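Local coordinates for protein extracellular ligand-binding receptor (Desulfohalobium retbaense DSM 5692, PDB 5ERE) that probably senses small molecules outside the cell, with 2-oxo-4-methylpentanoic acid held in its periplasmic-binding part and cytosine in its Cache-type sensor part, at residues Gln272-Thr276 against Pro277-Phe281; Leu328-Gln331 against Thr332-Leu336. All coordinates share one frame; numbering follows the deposited sequence.

Both contacts are local, and each joins neighbours along one unbroken run of chain. Contact 1 first closes the short loop that leaves helix 254-271 and enters helix 277-284, within the periplasmic-binding part. The chain then passes through strands 288-291, 296-298, 304-314 and 317-320 of the mixed sheet. Contact 2 follows on the long helix 324-357. It spans one helical turn and closes no loop. The two are in series, neither nested nor crossed. The centres of contacts 1 and 2 lie about 45 Å apart, their nearest atoms about 30 Å apart. Contact 1 ties the loop after helix 254-271 to the start of helix 277-284, at the surface. Contact 2 faces helix 461-470 and strands 541-550 and 553-561.

Contact 1: residues Gln272-Thr276 against Pro277-Phe281; sequences QGRQT and PKALF
T276 turns its hydroxyl onto the first turn of helix 277-284, which follows it. T276 OG1 accepts a hydrogen bond from A279 N at 3.2 Å, with an N-H...O angle of 155°. A chi1 of 69° places OG1 between the backbone N and the carbonyl carbon, which aims it at that N-H. T276 OG1 also lies 3.5 Å from A279 CB. On the backbone side, L280 N donates to T276 O at 2.9 Å. P277 follows directly, its CD held close to T276 CB by the peptide link.

This is an N-cap: T276 stands just before the helix and satisfies an amide N-H of its first turn. The helix leads on to E282, which binds the calcium ion together with A285 and N287.

R274 lies alongside the capped turn. Its chain bends at chi2 and chi3, and R274 CG comes 4.0 Å from A279 CB. The guanidinium meets that methyl obliquely. R274 NH2 reaches back to hydrogen-bond Q272 O at 3.0 Å, lying in the carbonyl plane, with the acceptor at the edge of the guanidinium. This bond spans the turn at G273, whose positive phi of 81° favours glycine.

L280 turns its two methyls to the loop. L280 CD2 is 4.1 Å from R274 CB. L280 CD1 is 3.7 Å from Q275 O. Beyond the loop, L280 also packs on L266, A269 and L270 of helix 254-271.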
ATOM      1  N   GLN A 272      -7.587   4.566 -33.048  1.00 75.64           N
ATOM      2  CA  GLN A 272      -8.199   5.877 -32.850  1.00 77.57           C
ATOM      3  C   GLN A 272      -7.348   7.066 -33.337  1.00 83.85           C
ATOM      4  O   GLN A 272      -7.614   8.213 -32.962  1.00 79.67           O
ATOM      5  CB  GLN A 272      -8.518   6.069 -31.363  1.00 66.23           C
ATOM      6  CG  GLN A 272      -9.739   5.310 -30.879  1.00 68.18           C
ATOM      7  CD  GLN A 272     -11.026   5.886 -31.447  1.00 70.85           C
ATOM      8  OE1 GLN A 272     -11.505   6.931 -31.001  1.00 65.74           O
ATOM      9  NE2 GLN A 272     -11.579   5.214 -32.448  1.00 72.86           N
ATOM     10  N   GLY A 273      -6.325   6.797 -34.152  1.00 81.85           N
ATOM     11  CA  GLY A 273      -5.560   7.857 -34.797  1.00 77.98           C
ATOM     12  C   GLY A 273      -4.492   8.514 -33.938  1.00 75.82           C
ATOM     13  O   GLY A 273      -3.746   9.374 -34.406  1.00 72.29           O
ATOM     14  N   ARG A 274      -4.407   8.120 -32.672  1.00 78.60           N
ATOM     15  CA  ARG A 274      -3.365   8.645 -31.808  1.00 71.57           C
ATOM     16  C   ARG A 274      -2.028   8.150 -32.376  1.00 67.92           C
ATOM     17  O   ARG A 274      -1.890   6.965 -32.664  1.00 70.17           O
ATOM     18  CB  ARG A 274      -3.579   8.193 -30.360  1.00 65.59           C
ATOM     19  CG  ARG A 274      -4.600   8.987 -29.506  1.00 58.35           C
ATOM     20  CD  ARG A 274      -5.799   9.553 -30.225  1.00 64.27           C
ATOM     21  NE  ARG A 274      -5.607  10.982 -30.511  1.00 76.92           N
ATOM     22  CZ  ARG A 274      -5.985  11.614 -31.623  1.00 83.47           C
ATOM     23  NH1 ARG A 274      -5.740  12.912 -31.745  1.00 88.26           N
ATOM     24  NH2 ARG A 274      -6.603  10.973 -32.614  1.00 80.16           N
ATOM     25  N   GLN A 275      -1.057   9.048 -32.567  1.00 48.50           N
ATOM     26  CA  GLN A 275       0.171   8.684 -33.276  1.00 42.23           C
ATOM     27  C   GLN A 275       1.380   9.473 -32.777  1.00 48.72           C
ATOM     28  O   GLN A 275       2.480   8.939 -32.758  1.00 52.81           O
ATOM     29  CB  GLN A 275       0.014   8.886 -34.783  1.00 67.58           C
ATOM     30  CG  GLN A 275      -0.758   7.778 -35.503  1.00 80.50           C
ATOM     31  CD  GLN A 275      -1.502   8.297 -36.721  1.00 94.30           C
ATOM     32  OE1 GLN A 275      -1.064   9.253 -37.369  1.00 90.09           O
ATOM     33  NE2 GLN A 275      -2.642   7.674 -37.036  1.00100.99           N
ATOM     34  N   THR A 276       1.202  10.732 -32.387  1.00 49.58           N
ATOM     35  CA  THR A 276       2.327  11.452 -31.787  1.00 56.06           C
ATOM     36  C   THR A 276       2.557  11.005 -30.350  1.00 57.13           C
ATOM     37  O   THR A 276       1.633  10.549 -29.674  1.00 46.78           O
ATOM     38  CB  THR A 276       2.148  12.967 -31.761  1.00 57.31           C
ATOM     39  OG1 THR A 276       1.110  13.307 -30.840  1.00 56.91           O
ATOM     40  CG2 THR A 276       1.847  13.517 -33.152  1.00 59.07           C
ATOM     41  N   PRO A 277       3.797  11.161 -29.878  1.00 53.25           N
ATOM     42  CA  PRO A 277       4.143  10.860 -28.487  1.00 50.67           C
ATOM     43  C   PRO A 277       3.211  11.534 -27.482  1.00 47.05           C
ATOM     44  O   PRO A 277       2.877  10.927 -26.469  1.00 42.88           O
ATOM     45  CB  PRO A 277       5.568  11.400 -28.371  1.00 46.93           C
ATOM     46  CG  PRO A 277       6.128  11.213 -29.753  1.00 52.21           C
ATOM     47  CD  PRO A 277       4.991  11.535 -30.671  1.00 54.09           C
ATOM     48  N   LYS A 278       2.820  12.781 -27.737  1.00 41.55           N
ATOM     49  CA  LYS A 278       1.929  13.477 -26.838  1.00 42.86           C
ATOM     50  C   LYS A 278       0.551  12.828 -26.829  1.00 34.52           C
ATOM     51  O   LYS A 278      -0.090  12.733 -25.793  1.00 37.44           O
ATOM     52  CB  LYS A 278       1.790  14.950 -27.240  1.00 62.27           C
ATOM     53  CG  LYS A 278       2.936  15.839 -26.781  1.00 76.44           C
ATOM     54  CD  LYS A 278       2.515  17.315 -26.613  1.00 82.12           C
ATOM     55  CE  LYS A 278       1.640  17.530 -25.365  1.00 81.46           C
ATOM     56  NZ  LYS A 278       1.664  18.952 -24.887  1.00 86.44           N
ATOM     57  N   ALA A 279       0.061  12.433 -27.989  1.00 42.84           N
ATOM     58  CA  ALA A 279      -1.293  11.882 -28.054  1.00 45.44           C
ATOM     59  C   ALA A 279      -1.296  10.489 -27.402  1.00 41.92           C
ATOM     60  O   ALA A 279      -2.247  10.093 -26.726  1.00 38.77           O
ATOM     61  CB  ALA A 279      -1.779  11.812 -29.487  1.00 48.71           C
ATOM     62  N   LEU A 280      -0.224   9.755 -27.617  1.00 42.16           N
ATOM     63  CA  LEU A 280      -0.130   8.403 -27.087  1.00 37.34           C
ATOM     64  C   LEU A 280       0.007   8.443 -25.571  1.00 36.55           C
ATOM     65  O   LEU A 280      -0.609   7.643 -24.874  1.00 39.80           O
ATOM     66  CB  LEU A 280       1.021   7.659 -27.747  1.00 38.03           C
ATOM     67  CG  LEU A 280       0.642   7.146 -29.123  1.00 39.64           C
ATOM     68  CD1 LEU A 280       1.840   6.700 -29.889  1.00 43.43           C
ATOM     69  CD2 LEU A 280      -0.361   6.029 -29.034  1.00 41.86           C
ATOM     70  N   PHE A 281       0.805   9.378 -25.060  1.00 45.23           N
ATOM     71  CA  PHE A 281       0.929   9.574 -23.620  1.00 40.59           C
ATOM     72  C   PHE A 281      -0.437   9.959 -23.005  1.00 41.95           C
ATOM     73  O   PHE A 281      -0.874   9.356 -22.015  1.00 39.79           O
ATOM     74  CB  PHE A 281       2.013  10.628 -23.332  1.00 37.76           C
ATOM     75  CG  PHE A 281       2.426  10.734 -21.883  1.00 44.47           C
ATOM     76  CD1 PHE A 281       1.664  11.450 -20.979  1.00 39.98           C
ATOM     77  CD2 PHE A 281       3.613  10.153 -21.440  1.00 37.37           C
ATOM     78  CE1 PHE A 281       2.046  11.558 -19.665  1.00 41.61           C
ATOM     79  CE2 PHE A 281       4.005  10.258 -20.121  1.00 39.45           C
ATOM     80  CZ  PHE A 281       3.231  10.952 -19.227  1.00 40.09           C
TER

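Contact 2: residues Leu328-Gln331 against Thr332-Leu336; sequences LLTQ and TAQEL
T332 folds its hydroxyl back onto the preceding turn of the helix. T332 OG1 donates to L328 O at 2.8 Å. With chi1 at -54°, OG1 sits beside its own backbone N, near that carbonyl. T332 N also bonds L328 O, at 3.1 Å. The two donors arrive from opposite faces of the carbonyl plane, so one oxygen is gripped twice. A valine in place of this threonine would probably leave L328 O with the backbone N-H alone, its hydroxyl donor gone.

Two residues further along from the L328 and T332 pair, the side chains of T330 and Q334 cross obliquely. T330 CG2 lies 3.3 Å from Q334 NE2, and Q334 CG is 3.2 Å from T330 O. T330 OG1 is instead hydrogen-bonded to P326 O.

The backbone bonds of helix 324-357 fix these positions, among them A333 N to L329 O at 2.8 Å. Further out, L329 and A333 pack on L557 and T546 of the C-terminal antiparallel sheet. T332 meets I466 and K469 of helix 461-470.

E335 forms salt bridges with R468 and K469 there, and Q331 NE2 is hydrogen-bonded to A121 O. The T332 hydroxyl thus meets its polar need within its own helix, while the charge of E335 is probably balanced by R468 and K469.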
ATOM      1  N   LEU A 328      -3.693  -7.061   8.820  1.00 40.76           N
ATOM      2  CA  LEU A 328      -3.979  -5.656   8.533  1.00 33.48           C
ATOM      3  C   LEU A 328      -5.002  -5.130   9.546  1.00 37.75           C
ATOM      4  O   LEU A 328      -4.858  -4.035  10.060  1.00 39.19           O
ATOM      5  CB  LEU A 328      -4.490  -5.485   7.086  1.00 33.68           C
ATOM      6  CG  LEU A 328      -3.423  -5.579   5.986  1.00 42.71           C
ATOM      7  CD1 LEU A 328      -4.081  -5.586   4.574  1.00 43.88           C
ATOM      8  CD2 LEU A 328      -2.450  -4.412   6.079  1.00 39.95           C
ATOM      9  N   LEU A 329      -6.004  -5.927   9.897  1.00 39.09           N
ATOM     10  CA  LEU A 329      -6.974  -5.465  10.884  1.00 35.88           C
ATOM     11  C   LEU A 329      -6.313  -5.218  12.235  1.00 38.80           C
ATOM     12  O   LEU A 329      -6.502  -4.166  12.854  1.00 40.24           O
ATOM     13  CB  LEU A 329      -8.097  -6.484  11.044  1.00 36.47           C
ATOM     14  CG  LEU A 329      -9.199  -6.092  12.025  1.00 42.05           C
ATOM     15  CD1 LEU A 329      -9.928  -4.760  11.629  1.00 38.21           C
ATOM     16  CD2 LEU A 329     -10.162  -7.220  12.084  1.00 43.45           C
ATOM     17  N   THR A 330      -5.516  -6.181  12.684  1.00 33.53           N
ATOM     18  CA  THR A 330      -4.833  -6.043  13.965  1.00 32.58           C
ATOM     19  C   THR A 330      -3.909  -4.855  13.997  1.00 30.68           C
ATOM     20  O   THR A 330      -3.930  -4.085  14.952  1.00 35.54           O
ATOM     21  CB  THR A 330      -4.017  -7.317  14.317  1.00 37.87           C
ATOM     22  OG1 THR A 330      -4.904  -8.439  14.340  1.00 48.83           O
ATOM     23  CG2 THR A 330      -3.367  -7.157  15.670  1.00 46.98           C
ATOM     24  N   GLN A 331      -3.118  -4.689  12.945  1.00 36.10           N
ATOM     25  CA  GLN A 331      -2.202  -3.549  12.873  1.00 38.31           C
ATOM     26  C   GLN A 331      -2.946  -2.215  12.937  1.00 40.59           C
ATOM     27  O   GLN A 331      -2.461  -1.239  13.496  1.00 34.66           O
ATOM     28  CB  GLN A 331      -1.368  -3.624  11.601  1.00 40.75           C
ATOM     29  CG  GLN A 331      -0.300  -4.732  11.663  1.00 45.36           C
ATOM     30  CD  GLN A 331       0.465  -4.902  10.363  1.00 51.32           C
ATOM     31  OE1 GLN A 331       0.092  -4.352   9.318  1.00 50.28           O
ATOM     32  NE2 GLN A 331       1.552  -5.669  10.423  1.00 42.08           N
ATOM     33  N   THR A 332      -4.143  -2.185  12.379  1.00 35.41           N
ATOM     34  CA  THR A 332      -4.943  -0.962  12.396  1.00 38.37           C
ATOM     35  C   THR A 332      -5.541  -0.753  13.781  1.00 37.24           C
ATOM     36  O   THR A 332      -5.484   0.365  14.309  1.00 33.32           O
ATOM     37  CB  THR A 332      -6.081  -1.012  11.342  1.00 38.17           C
ATOM     38  OG1 THR A 332      -5.518  -1.314  10.069  1.00 34.81           O
ATOM     39  CG2 THR A 332      -6.881   0.325  11.242  1.00 32.21           C
ATOM     40  N   ALA A 333      -6.121  -1.823  14.355  1.00 37.28           N
ATOM     41  CA  ALA A 333      -6.621  -1.786  15.737  1.00 35.37           C
ATOM     42  C   ALA A 333      -5.544  -1.267  16.673  1.00 41.31           C
ATOM     43  O   ALA A 333      -5.818  -0.483  17.586  1.00 37.79           O
ATOM     44  CB  ALA A 333      -7.059  -3.171  16.202  1.00 41.98           C
ATOM     45  N   GLN A 334      -4.321  -1.740  16.462  1.00 40.06           N
ATOM     46  CA  GLN A 334      -3.221  -1.374  17.350  1.00 42.40           C
ATOM     47  C   GLN A 334      -2.825   0.084  17.201  1.00 44.12           C
ATOM     48  O   GLN A 334      -2.521   0.751  18.194  1.00 41.93           O
ATOM     49  CB  GLN A 334      -2.004  -2.256  17.085  1.00 47.18           C
ATOM     50  CG  GLN A 334      -2.205  -3.658  17.582  1.00 58.98           C
ATOM     51  CD  GLN A 334      -1.075  -4.582  17.201  1.00 65.59           C
ATOM     52  OE1 GLN A 334      -0.135  -4.197  16.499  1.00 67.15           O
ATOM     53  NE2 GLN A 334      -1.165  -5.810  17.654  1.00 69.44           N
ATOM     54  N   GLU A 335      -2.789   0.596  15.972  1.00 38.70           N
ATOM     55  CA  GLU A 335      -2.425   1.988  15.832  1.00 38.84           C
ATOM     56  C   GLU A 335      -3.486   2.845  16.501  1.00 39.17           C
ATOM     57  O   GLU A 335      -3.153   3.791  17.214  1.00 41.96           O
ATOM     58  CB  GLU A 335      -2.251   2.387  14.375  1.00 37.48           C
ATOM     59  CG  GLU A 335      -1.895   3.855  14.229  1.00 45.78           C
ATOM     60  CD  GLU A 335      -1.360   4.207  12.857  1.00 58.35           C
ATOM     61  OE1 GLU A 335      -1.432   3.339  11.971  1.00 63.59           O
ATOM     62  OE2 GLU A 335      -0.877   5.351  12.664  1.00 67.27           O
ATOM     63  N   LEU A 336      -4.758   2.497  16.289  1.00 35.34           N
ATOM     64  CA  LEU A 336      -5.861   3.237  16.900  1.00 34.71           C
ATOM     65  C   LEU A 336      -5.825   3.168  18.434  1.00 40.24           C
ATOM     66  O   LEU A 336      -6.033   4.179  19.093  1.00 37.26           O
ATOM     67  CB  LEU A 336      -7.217   2.727  16.382  1.00 45.43           C
ATOM     68  CG  LEU A 336      -7.528   3.113  14.926  1.00 37.99           C
ATOM     69  CD1 LEU A 336      -8.672   2.290  14.317  1.00 40.70           C
ATOM     70  CD2 LEU A 336      -7.792   4.649  14.753  1.00 38.78           C
TER